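Local structure of sensor protein (Geobacter sulfurreducens, 3H7M) at residues Q75-S80 with I87-P92; T146-L151 with M170-E175; Y193-R198 with A206-G211. The protein probably acts as a membrane-bound sensor histidine kinase phosphorylated from ATP, of which this chain is the sensor domain, similar to periplasmic binding proteins. All blocks are in the same frame, centred on the assembly; numbering follows the deposited sequence.

Contact 1: residues Q75-S80 with I87-P92. With NA (sodium ion), chain B.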
ATOM      1  N   GLN A  75       4.294  -4.305  -7.171  1.00 40.12           N
ATOM      2  CA  GLN A  75       3.545  -3.245  -7.852  1.00 40.76           C
ATOM      3  C   GLN A  75       3.148  -2.074  -6.990  1.00 39.79           C
ATOM      4  O   GLN A  75       2.842  -1.009  -7.503  1.00 45.56           O
ATOM      5  CB  GLN A  75       2.276  -3.810  -8.514  1.00 46.84           C
ATOM      6  CG  GLN A  75       1.599  -4.954  -7.750  1.00 43.56           C
ATOM      7  CD  GLN A  75       0.208  -5.299  -8.273  1.00 46.30           C
ATOM      8  OE1 GLN A  75      -0.068  -5.228  -9.475  1.00 42.05           O
ATOM      9  NE2 GLN A  75      -0.671  -5.694  -7.361  1.00 49.34           N
ATOM     10  N   GLY A  76       3.149  -2.261  -5.678  1.00 40.94           N
ATOM     11  CA  GLY A  76       2.738  -1.171  -4.813  1.00 38.86           C
ATOM     12  C   GLY A  76       3.464  -1.085  -3.492  1.00 47.22           C
ATOM     13  O   GLY A  76       3.072  -1.714  -2.508  1.00 45.40           O
ATOM     14  N   ILE A  77       4.522  -0.291  -3.458  1.00 43.54           N
ATOM     15  CA  ILE A  77       5.273  -0.155  -2.239  1.00 48.54           C
ATOM     16  C   ILE A  77       5.716   1.277  -2.041  1.00 49.14           C
ATOM     17  O   ILE A  77       6.097   1.974  -2.991  1.00 48.55           O
ATOM     18  CB  ILE A  77       6.475  -1.084  -2.238  1.00 55.32           C
ATOM     19  CG1 ILE A  77       7.283  -0.874  -0.960  1.00 59.51           C
ATOM     20  CG2 ILE A  77       7.319  -0.832  -3.467  1.00 60.13           C
ATOM     21  CD1 ILE A  77       8.411  -1.864  -0.787  1.00 65.31           C
ATOM     22  N   SER A  78       5.620   1.717  -0.792  1.00 49.52           N
ATOM     23  CA  SER A  78       5.989   3.070  -0.415  1.00 53.89           C
ATOM     24  C   SER A  78       7.501   3.229  -0.329  1.00 52.39           C
ATOM     25  O   SER A  78       8.204   2.341   0.138  1.00 48.99           O
ATOM     26  CB  SER A  78       5.352   3.428   0.929  1.00 56.66           C
ATOM     27  OG  SER A  78       3.970   3.709   0.788  1.00 59.97           O
ATOM     28  N   TRP A  79       7.994   4.367  -0.789  1.00 55.52           N
ATOM     29  CA  TRP A  79       9.417   4.654  -0.759  1.00 60.74           C
ATOM     30  C   TRP A  79       9.881   5.106   0.626  1.00 60.90           C
ATOM     31  O   TRP A  79       9.116   5.735   1.375  1.00 57.15           O
ATOM     32  CB  TRP A  79       9.751   5.762  -1.765  1.00 63.66           C
ATOM     33  CG  TRP A  79      11.225   6.068  -1.825  1.00 74.53           C
ATOM     34  CD1 TRP A  79      12.171   5.426  -2.578  1.00 72.40           C
ATOM     35  CD2 TRP A  79      11.931   7.028  -1.033  1.00 77.02           C
ATOM     36  NE1 TRP A  79      13.420   5.925  -2.297  1.00 72.18           N
ATOM     37  CE2 TRP A  79      13.300   6.909  -1.351  1.00 76.34           C
ATOM     38  CE3 TRP A  79      11.540   7.977  -0.079  1.00 77.63           C
ATOM     39  CZ2 TRP A  79      14.278   7.702  -0.751  1.00 76.83           C
ATOM     40  CZ3 TRP A  79      12.514   8.766   0.516  1.00 78.29           C
ATOM     41  CH2 TRP A  79      13.866   8.623   0.177  1.00 74.41           C
ATOM     42  N   SER A  80      11.131   4.766   0.952  1.00 60.52           N
ATOM     43  CA  SER A  80      11.792   5.175   2.203  1.00 61.36           C
ATOM     44  C   SER A  80      13.283   4.924   2.060  1.00 63.69           C
ATOM     45  O   SER A  80      13.702   4.054   1.298  1.00 60.07           O
ATOM     46  CB  SER A  80      11.292   4.398   3.420  1.00 44.86           C
ATOM     47  OG  SER A  80      12.130   3.295   3.674  1.00 49.81           O
ATOM     48  N   ILE A  87      16.340  -2.157  -2.488  1.00 68.62           N
ATOM     49  CA  ILE A  87      15.556  -2.400  -3.693  1.00 60.15           C
ATOM     50  C   ILE A  87      15.486  -1.099  -4.460  1.00 60.92           C
ATOM     51  O   ILE A  87      15.709  -0.024  -3.899  1.00 57.28           O
ATOM     52  CB  ILE A  87      14.125  -2.867  -3.360  1.00 62.78           C
ATOM     53  CG1 ILE A  87      13.363  -1.756  -2.634  1.00 67.19           C
ATOM     54  CG2 ILE A  87      14.172  -4.127  -2.500  1.00 55.09           C
ATOM     55  CD1 ILE A  87      11.914  -2.114  -2.295  1.00 74.16           C
ATOM     56  N   ASP A  88      15.185  -1.177  -5.744  1.00 59.26           N
ATOM     57  CA  ASP A  88      15.120   0.042  -6.520  1.00 63.42           C
ATOM     58  C   ASP A  88      13.674   0.355  -6.829  1.00 60.96           C
ATOM     59  O   ASP A  88      12.902  -0.528  -7.186  1.00 62.53           O
ATOM     60  CB  ASP A  88      15.946  -0.102  -7.803  1.00 71.43           C
ATOM     61  CG  ASP A  88      17.382  -0.560  -7.527  1.00 70.74           C
ATOM     62  OD1 ASP A  88      17.899  -0.271  -6.429  1.00 61.37           O
ATOM     63  OD2 ASP A  88      17.995  -1.200  -8.408  1.00 73.30           O
ATOM     64  N   PHE A  89      13.314   1.619  -6.657  1.00 57.78           N
ATOM     65  CA  PHE A  89      11.961   2.074  -6.901  1.00 52.27           C
ATOM     66  C   PHE A  89      11.880   2.813  -8.202  1.00 54.46           C
ATOM     67  O   PHE A  89      12.819   3.523  -8.581  1.00 54.54           O
ATOM     68  CB  PHE A  89      11.497   3.039  -5.815  1.00 48.49           C
ATOM     69  CG  PHE A  89      11.367   2.415  -4.463  1.00 57.02           C
ATOM     70  CD1 PHE A  89      12.488   1.932  -3.798  1.00 52.96           C
ATOM     71  CD2 PHE A  89      10.116   2.316  -3.843  1.00 47.48           C
ATOM     72  CE1 PHE A  89      12.376   1.359  -2.528  1.00 60.37           C
ATOM     73  CE2 PHE A  89       9.996   1.741  -2.572  1.00 51.92           C
ATOM     74  CZ  PHE A  89      11.129   1.261  -1.913  1.00 55.90           C
ATOM     75  N   THR A  90      10.751   2.655  -8.884  1.00 42.76           N
ATOM     76  CA  THR A  90      10.531   3.367 -10.122  1.00 36.67           C
ATOM     77  C   THR A  90       9.890   4.642  -9.613  1.00 34.49           C
ATOM     78  O   THR A  90       9.692   4.789  -8.413  1.00 39.54           O
ATOM     79  CB  THR A  90       9.490   2.659 -10.974  1.00 48.64           C
ATOM     80  OG1 THR A  90       8.266   2.554 -10.220  1.00 49.22           O
ATOM     81  CG2 THR A  90       9.972   1.275 -11.367  1.00 40.66           C
ATOM     82  N   PRO A  91       9.609   5.607 -10.499  1.00 38.73           N
ATOM     83  CA  PRO A  91       8.956   6.784  -9.936  1.00 42.48           C
ATOM     84  C   PRO A  91       7.638   6.197  -9.387  1.00 47.80           C
ATOM     85  O   PRO A  91       7.234   5.099  -9.784  1.00 46.52           O
ATOM     86  CB  PRO A  91       8.709   7.661 -11.166  1.00 36.98           C
ATOM     87  CG  PRO A  91       9.852   7.311 -12.056  1.00 32.59           C
ATOM     88  CD  PRO A  91      10.001   5.829 -11.905  1.00 38.51           C
ATOM     89  N   PRO A  92       6.952   6.918  -8.492  1.00 47.56           N
ATOM     90  CA  PRO A  92       5.687   6.429  -7.914  1.00 39.94           C
ATOM     91  C   PRO A  92       4.474   6.578  -8.836  1.00 38.65           C
ATOM     92  O   PRO A  92       4.416   7.495  -9.656  1.00 41.18           O
ATOM     93  CB  PRO A  92       5.545   7.284  -6.667  1.00 38.94           C
ATOM     94  CG  PRO A  92       6.052   8.641  -7.168  1.00 42.90           C
ATOM     95  CD  PRO A  92       7.285   8.269  -7.999  1.00 37.23           C
TER
HETATM   96 NA    NA B   1      18.026   1.768  -4.733  1.00 62.14          NA
HETATM   97  O   HOH W   1      20.867   2.060  -3.863  1.00 63.67           O
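Phe-89 fills a hollow lined by Ile-77, Ser-78 and Trp-79 in a domain with the periplasmic binding protein fold. Strands 73-78 and 87-103 are not neighbours in the sheet. Strand 181-198 runs between them, with backbone hydrogen bonds from Ile-77 to Gly-194 and from Asp-88 to Val-197. The contact therefore depends on side chains that reach across the middle strand. The phenyl ring is the main bump. Trp-79 meets it edge first, in a T-shaped pair with the planes at 73°. Trp-79 CD1 lies over one face of the ring, 3.6 Å from Phe-89 CG. The CE2 corner of Phe-89 presses into the backbone, 3.5 Å from Trp-79 CA. Phe-89 CE2 also meets Ile-77 CG2 at 3.8 Å. Ile-77 has CG1 anti to its backbone N (chi1 178°) and its chain continues extended, so that Ile-77 CD1 meets Ile-87 CD1 tip to tip at 3.8 Å. Replacing Phe-89 with an alanine would probably open a gap beside Ile-77 CG2 and leave the indole edge of Trp-79 without the face it meets. Asp-88 points the other way, to a sodium ion that Ala-84 and Gln-199 also bind; the metal bond from Asp-88 OD1 to the sodium ion is 2.7 Å long.

Contact 2: residues T146-L151 with M170-E175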
ATOM      1  N   THR A 146      -2.886  -6.796   8.751  1.00 45.56           N
ATOM      2  CA  THR A 146      -3.447  -5.952   7.694  1.00 40.72           C
ATOM      3  C   THR A 146      -3.988  -4.695   8.298  1.00 36.21           C
ATOM      4  O   THR A 146      -4.298  -4.649   9.481  1.00 41.20           O
ATOM      5  CB  THR A 146      -4.650  -6.604   6.988  1.00 45.17           C
ATOM      6  OG1 THR A 146      -5.774  -6.615   7.892  1.00 39.75           O
ATOM      7  CG2 THR A 146      -4.308  -8.041   6.526  1.00 28.95           C
ATOM      8  N   PRO A 147      -4.123  -3.649   7.488  1.00 36.49           N
ATOM      9  CA  PRO A 147      -4.666  -2.416   8.058  1.00 39.07           C
ATOM     10  C   PRO A 147      -6.124  -2.616   8.525  1.00 40.61           C
ATOM     11  O   PRO A 147      -6.553  -2.025   9.519  1.00 35.79           O
ATOM     12  CB  PRO A 147      -4.540  -1.411   6.914  1.00 39.90           C
ATOM     13  CG  PRO A 147      -4.450  -2.262   5.675  1.00 40.70           C
ATOM     14  CD  PRO A 147      -3.673  -3.463   6.101  1.00 36.43           C
ATOM     15  N   ALA A 148      -6.869  -3.462   7.812  1.00 43.97           N
ATOM     16  CA  ALA A 148      -8.259  -3.727   8.161  1.00 43.53           C
ATOM     17  C   ALA A 148      -8.313  -4.348   9.559  1.00 44.93           C
ATOM     18  O   ALA A 148      -9.200  -4.022  10.352  1.00 36.48           O
ATOM     19  CB  ALA A 148      -8.905  -4.655   7.124  1.00 34.24           C
ATOM     20  N   ASP A 149      -7.362  -5.229   9.872  1.00 43.74           N
ATOM     21  CA  ASP A 149      -7.341  -5.821  11.205  1.00 40.97           C
ATOM     22  C   ASP A 149      -7.118  -4.724  12.225  1.00 40.27           C
ATOM     23  O   ASP A 149      -7.638  -4.773  13.336  1.00 42.38           O
ATOM     24  CB  ASP A 149      -6.257  -6.876  11.333  1.00 39.26           C
ATOM     25  CG  ASP A 149      -6.720  -8.211  10.844  1.00 46.14           C
ATOM     26  OD1 ASP A 149      -7.905  -8.523  11.095  1.00 47.98           O
ATOM     27  OD2 ASP A 149      -5.922  -8.948  10.229  1.00 51.19           O
ATOM     28  N   ALA A 150      -6.358  -3.713  11.841  1.00 34.33           N
ATOM     29  CA  ALA A 150      -6.151  -2.615  12.760  1.00 37.95           C
ATOM     30  C   ALA A 150      -7.497  -1.929  13.004  1.00 38.46           C
ATOM     31  O   ALA A 150      -7.864  -1.651  14.138  1.00 36.87           O
ATOM     32  CB  ALA A 150      -5.167  -1.615  12.179  1.00 27.82           C
ATOM     33  N   LEU A 151      -8.218  -1.644  11.923  1.00 36.43           N
ATOM     34  CA  LEU A 151      -9.494  -0.958  12.020  1.00 40.73           C
ATOM     35  C   LEU A 151     -10.579  -1.785  12.735  1.00 41.44           C
ATOM     36  O   LEU A 151     -11.458  -1.238  13.382  1.00 42.11           O
ATOM     37  CB  LEU A 151      -9.936  -0.521  10.622  1.00 38.85           C
ATOM     38  CG  LEU A 151      -8.973   0.520  10.014  1.00 47.19           C
ATOM     39  CD1 LEU A 151      -9.359   0.843   8.585  1.00 39.15           C
ATOM     40  CD2 LEU A 151      -8.992   1.807  10.844  1.00 41.01           C
ATOM     41  N   MET A 170     -10.958   4.184   4.316  1.00 34.09           N
ATOM     42  CA  MET A 170     -12.325   4.413   3.904  1.00 32.19           C
ATOM     43  C   MET A 170     -12.889   3.198   3.178  1.00 34.66           C
ATOM     44  O   MET A 170     -14.004   2.784   3.449  1.00 41.36           O
ATOM     45  CB  MET A 170     -12.390   5.643   3.016  1.00 38.13           C
ATOM     46  CG  MET A 170     -11.819   6.891   3.698  1.00 46.93           C
ATOM     47  SD  MET A 170     -12.366   7.020   5.442  1.00 47.78           S
ATOM     48  CE  MET A 170     -13.999   7.714   5.263  1.00 47.94           C
ATOM     49  N   TYR A 171     -12.128   2.605   2.268  1.00 32.97           N
ATOM     50  CA  TYR A 171     -12.648   1.440   1.561  1.00 34.14           C
ATOM     51  C   TYR A 171     -12.946   0.324   2.512  1.00 32.13           C
ATOM     52  O   TYR A 171     -13.930  -0.387   2.361  1.00 35.56           O
ATOM     53  CB  TYR A 171     -11.678   0.926   0.500  1.00 32.57           C
ATOM     54  CG  TYR A 171     -11.778   1.702  -0.792  1.00 43.12           C
ATOM     55  CD1 TYR A 171     -11.230   2.978  -0.910  1.00 39.85           C
ATOM     56  CD2 TYR A 171     -12.451   1.171  -1.893  1.00 39.97           C
ATOM     57  CE1 TYR A 171     -11.346   3.713  -2.103  1.00 41.73           C
ATOM     58  CE2 TYR A 171     -12.572   1.896  -3.086  1.00 49.62           C
ATOM     59  CZ  TYR A 171     -12.017   3.162  -3.184  1.00 47.58           C
ATOM     60  OH  TYR A 171     -12.136   3.871  -4.357  1.00 45.53           O
ATOM     61  N   ILE A 172     -12.090   0.169   3.507  1.00 32.75           N
ATOM     62  CA  ILE A 172     -12.278  -0.890   4.465  1.00 32.08           C
ATOM     63  C   ILE A 172     -13.480  -0.633   5.367  1.00 33.22           C
ATOM     64  O   ILE A 172     -14.209  -1.551   5.718  1.00 32.51           O
ATOM     65  CB  ILE A 172     -11.016  -1.062   5.319  1.00 37.56           C
ATOM     66  CG1 ILE A 172      -9.913  -1.699   4.471  1.00 39.85           C
ATOM     67  CG2 ILE A 172     -11.307  -1.940   6.503  1.00 31.10           C
ATOM     68  CD1 ILE A 172      -8.521  -1.648   5.099  1.00 46.38           C
ATOM     69  N   ILE A 173     -13.685   0.626   5.723  1.00 29.41           N
ATOM     70  CA  ILE A 173     -14.769   0.969   6.602  1.00 32.96           C
ATOM     71  C   ILE A 173     -16.073   0.599   5.938  1.00 31.81           C
ATOM     72  O   ILE A 173     -16.987   0.093   6.590  1.00 32.57           O
ATOM     73  CB  ILE A 173     -14.741   2.465   6.951  1.00 30.60           C
ATOM     74  CG1 ILE A 173     -13.711   2.709   8.050  1.00 32.98           C
ATOM     75  CG2 ILE A 173     -16.103   2.925   7.421  1.00 35.55           C
ATOM     76  CD1 ILE A 173     -13.514   4.174   8.357  1.00 33.54           C
ATOM     77  N   ARG A 174     -16.141   0.832   4.635  1.00 33.98           N
ATOM     78  CA  ARG A 174     -17.338   0.523   3.877  1.00 33.83           C
ATOM     79  C   ARG A 174     -17.524  -0.978   3.696  1.00 38.98           C
ATOM     80  O   ARG A 174     -18.587  -1.523   3.956  1.00 46.42           O
ATOM     81  CB  ARG A 174     -17.280   1.180   2.507  1.00 38.07           C
ATOM     82  CG  ARG A 174     -18.488   0.849   1.672  1.00 42.81           C
ATOM     83  CD  ARG A 174     -18.487   1.548   0.338  1.00 47.72           C
ATOM     84  NE  ARG A 174     -17.583   0.898  -0.597  1.00 50.25           N
ATOM     85  CZ  ARG A 174     -17.473   1.251  -1.870  1.00 64.67           C
ATOM     86  NH1 ARG A 174     -18.226   2.243  -2.336  1.00 70.69           N
ATOM     87  NH2 ARG A 174     -16.600   0.639  -2.667  1.00 65.80           N
ATOM     88  N   GLU A 175     -16.475  -1.654   3.278  1.00 34.16           N
ATOM     89  CA  GLU A 175     -16.575  -3.073   3.040  1.00 40.87           C
ATOM     90  C   GLU A 175     -16.848  -3.923   4.265  1.00 41.32           C
ATOM     91  O   GLU A 175     -17.659  -4.856   4.240  1.00 42.19           O
ATOM     92  CB  GLU A 175     -15.305  -3.575   2.360  1.00 37.81           C
ATOM     93  CG  GLU A 175     -15.224  -5.088   2.317  1.00 54.30           C
ATOM     94  CD  GLU A 175     -14.365  -5.594   1.183  1.00 61.14           C
ATOM     95  OE1 GLU A 175     -14.766  -5.368   0.025  1.00 66.86           O
ATOM     96  OE2 GLU A 175     -13.301  -6.206   1.440  1.00 56.59           O
TER
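Ala-148 and Ile-172 mark the place where two helical segments, 147-151 and 170-175, come together. Their CA atoms are 6.2 Å apart. The segment axes approach to 10.0 Å and cross at -62°. Segment 146-151 begins at the start of its helix. Thr-146 is the N-cap, and its OG1 accepts a hydrogen bond from Asp-149 N at 2.9 Å. Asp-149 itself points away from the other helix and pairs with Arg-152.

Ile-172 carries the contact from its side and is buried. Its CG1 branch stands anti to the carbonyl carbon (chi1 -72°), which leaves CG2 anti to the backbone N. The ends of both branches rest against the methyl of Ala-148. Ile-172 CD1 is 3.6 Å from Ala-148 CB, and Ile-172 CG2 is 3.7 Å from the same CB. Pro-147 borders this spot at about a right angle, its CG 4.2 Å from Ile-172 CD1. Leu-151 closes the other branch, with its CD1 4.0 Å from Ile-172 CG2. The contact across the helices is wholly apolar.

Helix 147-155 is the connection of a beta-alpha-beta crossover between the parallel strands 141-144 and 161-165. Pro-147, Ala-150 and Leu-151 all rest on Val-164 of strand 161-165. Leu-151 also touches Phe-101 of strand 87-103, and so do Met-170 and Ile-173. Helix 166-175 thus packs beside the crossover helix while also reaching the sheet.

Contact 3: residues Y193-R198 with A206-G211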
ATOM      1  N   TYR A 193       4.241   5.975  -3.580  1.00 41.53           N
ATOM      2  CA  TYR A 193       3.935   4.542  -3.757  1.00 41.34           C
ATOM      3  C   TYR A 193       4.051   4.072  -5.222  1.00 35.50           C
ATOM      4  O   TYR A 193       3.478   4.686  -6.139  1.00 31.05           O
ATOM      5  CB  TYR A 193       2.503   4.343  -3.217  1.00 37.07           C
ATOM      6  CG  TYR A 193       1.973   2.946  -3.090  1.00 35.13           C
ATOM      7  CD1 TYR A 193       2.201   2.190  -1.933  1.00 29.04           C
ATOM      8  CD2 TYR A 193       1.131   2.419  -4.077  1.00 32.74           C
ATOM      9  CE1 TYR A 193       1.589   0.938  -1.762  1.00 38.34           C
ATOM     10  CE2 TYR A 193       0.497   1.170  -3.915  1.00 27.51           C
ATOM     11  CZ  TYR A 193       0.734   0.440  -2.765  1.00 43.51           C
ATOM     12  OH  TYR A 193       0.143  -0.801  -2.649  1.00 38.39           O
ATOM     13  N   GLY A 194       4.773   2.978  -5.452  1.00 37.31           N
ATOM     14  CA  GLY A 194       4.922   2.531  -6.831  1.00 34.16           C
ATOM     15  C   GLY A 194       5.588   1.193  -6.987  1.00 38.42           C
ATOM     16  O   GLY A 194       5.637   0.404  -6.042  1.00 40.92           O
ATOM     17  N   TYR A 195       6.093   0.898  -8.181  1.00 39.99           N
ATOM     18  CA  TYR A 195       6.744  -0.395  -8.348  1.00 35.48           C
ATOM     19  C   TYR A 195       8.138  -0.375  -7.755  1.00 40.62           C
ATOM     20  O   TYR A 195       8.711   0.691  -7.503  1.00 32.62           O
ATOM     21  CB  TYR A 195       6.846  -0.786  -9.822  1.00 36.31           C
ATOM     22  CG  TYR A 195       5.521  -0.920 -10.521  1.00 37.02           C
ATOM     23  CD1 TYR A 195       4.858   0.202 -11.016  1.00 38.03           C
ATOM     24  CD2 TYR A 195       4.916  -2.168 -10.669  1.00 28.12           C
ATOM     25  CE1 TYR A 195       3.632   0.090 -11.632  1.00 30.55           C
ATOM     26  CE2 TYR A 195       3.691  -2.290 -11.290  1.00 33.78           C
ATOM     27  CZ  TYR A 195       3.048  -1.158 -11.767  1.00 35.41           C
ATOM     28  OH  TYR A 195       1.808  -1.274 -12.354  1.00 42.43           O
ATOM     29  N   ALA A 196       8.667  -1.574  -7.536  1.00 44.60           N
ATOM     30  CA  ALA A 196       9.996  -1.769  -7.004  1.00 47.89           C
ATOM     31  C   ALA A 196      10.486  -3.166  -7.414  1.00 57.50           C
ATOM     32  O   ALA A 196       9.696  -4.115  -7.496  1.00 55.61           O
ATOM     33  CB  ALA A 196       9.972  -1.631  -5.511  1.00 47.40           C
ATOM     34  N   VAL A 197      11.785  -3.266  -7.694  1.00 60.99           N
ATOM     35  CA  VAL A 197      12.440  -4.516  -8.100  1.00 65.03           C
ATOM     36  C   VAL A 197      13.748  -4.679  -7.333  1.00 65.75           C
ATOM     37  O   VAL A 197      14.216  -3.726  -6.709  1.00 71.66           O
ATOM     38  CB  VAL A 197      12.775  -4.511  -9.602  1.00 66.46           C
ATOM     39  CG1 VAL A 197      11.539  -4.847 -10.413  1.00 61.92           C
ATOM     40  CG2 VAL A 197      13.309  -3.140 -10.007  1.00 67.62           C
ATOM     41  N   ARG A 198      14.335  -5.875  -7.385  1.00 68.97           N
ATOM     42  CA  ARG A 198      15.599  -6.158  -6.689  1.00 68.64           C
ATOM     43  C   ARG A 198      16.694  -5.153  -7.011  1.00 66.46           C
ATOM     44  O   ARG A 198      16.842  -4.738  -8.156  1.00 66.81           O
ATOM     45  CB  ARG A 198      16.113  -7.560  -7.039  1.00 72.43           C
ATOM     46  CG  ARG A 198      15.414  -8.697  -6.310  1.00 79.71           C
ATOM     47  CD  ARG A 198      16.029 -10.051  -6.644  1.00 82.33           C
ATOM     48  NE  ARG A 198      15.823 -10.422  -8.040  1.00 92.48           N
ATOM     49  CZ  ARG A 198      14.638 -10.702  -8.574  1.00 97.81           C
ATOM     50  NH1 ARG A 198      13.544 -10.657  -7.827  1.00101.11           N
ATOM     51  NH2 ARG A 198      14.543 -11.020  -9.860  1.00100.21           N
ATOM     52  N   ALA A 206      13.597  -0.305 -15.600  1.00 46.12           N
ATOM     53  CA  ALA A 206      13.334   0.579 -16.737  1.00 49.07           C
ATOM     54  C   ALA A 206      12.146   0.124 -17.563  1.00 45.43           C
ATOM     55  O   ALA A 206      11.459   0.923 -18.211  1.00 45.19           O
ATOM     56  CB  ALA A 206      14.582   0.667 -17.626  1.00 45.27           C
ATOM     57  N   ARG A 207      11.923  -1.174 -17.540  1.00 41.29           N
ATOM     58  CA  ARG A 207      10.826  -1.752 -18.276  1.00 48.25           C
ATOM     59  C   ARG A 207       9.536  -1.158 -17.681  1.00 48.66           C
ATOM     60  O   ARG A 207       8.667  -0.653 -18.403  1.00 46.42           O
ATOM     61  CB  ARG A 207      10.885  -3.266 -18.098  1.00 54.13           C
ATOM     62  CG  ARG A 207      10.169  -4.070 -19.150  1.00 67.84           C
ATOM     63  CD  ARG A 207      11.065  -4.471 -20.316  1.00 69.52           C
ATOM     64  NE  ARG A 207      10.407  -5.527 -21.087  1.00 77.40           N
ATOM     65  CZ  ARG A 207      10.319  -6.801 -20.697  1.00 81.70           C
ATOM     66  NH1 ARG A 207      10.860  -7.194 -19.545  1.00 75.81           N
ATOM     67  NH2 ARG A 207       9.665  -7.684 -21.447  1.00 81.40           N
ATOM     68  N   PHE A 208       9.437  -1.177 -16.356  1.00 48.92           N
ATOM     69  CA  PHE A 208       8.257  -0.639 -15.684  1.00 46.36           C
ATOM     70  C   PHE A 208       8.143   0.868 -15.718  1.00 42.54           C
ATOM     71  O   PHE A 208       7.053   1.404 -15.948  1.00 42.96           O
ATOM     72  CB  PHE A 208       8.199  -1.150 -14.242  1.00 46.91           C
ATOM     73  CG  PHE A 208       7.613  -2.532 -14.133  1.00 46.82           C
ATOM     74  CD1 PHE A 208       6.232  -2.715 -14.106  1.00 51.98           C
ATOM     75  CD2 PHE A 208       8.426  -3.652 -14.183  1.00 47.04           C
ATOM     76  CE1 PHE A 208       5.674  -4.002 -14.139  1.00 47.45           C
ATOM     77  CE2 PHE A 208       7.879  -4.942 -14.219  1.00 44.28           C
ATOM     78  CZ  PHE A 208       6.505  -5.116 -14.197  1.00 40.19           C
ATOM     79  N   SER A 209       9.261   1.561 -15.538  1.00 36.46           N
ATOM     80  CA  SER A 209       9.231   3.015 -15.529  1.00 37.40           C
ATOM     81  C   SER A 209       8.734   3.532 -16.861  1.00 39.39           C
ATOM     82  O   SER A 209       7.949   4.477 -16.930  1.00 38.79           O
ATOM     83  CB  SER A 209      10.628   3.573 -15.253  1.00 35.77           C
ATOM     84  OG  SER A 209      11.228   2.895 -14.167  1.00 42.73           O
ATOM     85  N   GLU A 210       9.206   2.893 -17.918  1.00 33.21           N
ATOM     86  CA  GLU A 210       8.837   3.263 -19.271  1.00 42.45           C
ATOM     87  C   GLU A 210       7.333   3.025 -19.493  1.00 37.24           C
ATOM     88  O   GLU A 210       6.631   3.869 -20.068  1.00 38.71           O
ATOM     89  CB  GLU A 210       9.675   2.430 -20.250  1.00 50.19           C
ATOM     90  CG  GLU A 210       9.823   3.024 -21.638  1.00 54.82           C
ATOM     91  CD  GLU A 210      10.676   2.154 -22.562  1.00 59.29           C
ATOM     92  OE1 GLU A 210      11.664   1.551 -22.081  1.00 57.03           O
ATOM     93  OE2 GLU A 210      10.364   2.082 -23.771  1.00 62.06           O
ATOM     94  N   GLY A 211       6.843   1.868 -19.044  1.00 36.56           N
ATOM     95  CA  GLY A 211       5.420   1.581 -19.179  1.00 35.55           C
ATOM     96  C   GLY A 211       4.596   2.639 -18.441  1.00 35.94           C
ATOM     97  O   GLY A 211       3.629   3.183 -18.978  1.00 34.18           O
TER
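Tyr-195 and Phe-208 stack with an offset, and this pair is the tight part of the contact. The ring planes are inclined by 30° and the centroids lie 5.0 Å apart. Phe-208 CD1 sits over one face of the Tyr-195 ring, toward its rim, and is 3.7 Å from Tyr-195 CD2. Phe-208 CE1 follows along the same side, 3.9 Å from Tyr-195 CE2. Tyr-195 has CG anti to its carbonyl carbon (chi1 -61°), which turns one face of the ring to Phe-208. Its hydroxyl is held by a hydrogen bond to Thr-41 OG1. Ile-44 of helix 36-48 touches both side chains.

Away from the stack the fit is looser. Val-197 points toward the helix, but its side chain makes no close contact with segment 206-211 and instead touches Leu-204 and Leu-205. Ser-209 turns away from the strand. Ala-206 and Glu-210 lie on the exposed side of the helix.

The pair joins helix 202-218 to the strand just before it. That strand, 181-198, is inserted between strands 73-78 and 87-103, the strand order typical of type II periplasmic binding proteins.

How the contacts relate
From the N terminus, contact 1 comes first and closes a short loop through helix 81-84. Contact 2 follows and spans a longer loop that contains strand 161-165, tying helix 147-155 to helix 166-175. Contact 3 comes last, closing the turn from strand 181-198 into helix 202-218. The three follow in series; none encloses or crosses another. Contacts 1 and 3 lie on the same side of the chain's centre, with centres about 7 Å apart. They share a sheet. Contact 2 is on the opposite side, its centre about 23 Å from that of contact 1. Helix 166-175 leads directly on to strand 181-198, linking contact 2 to contact 3.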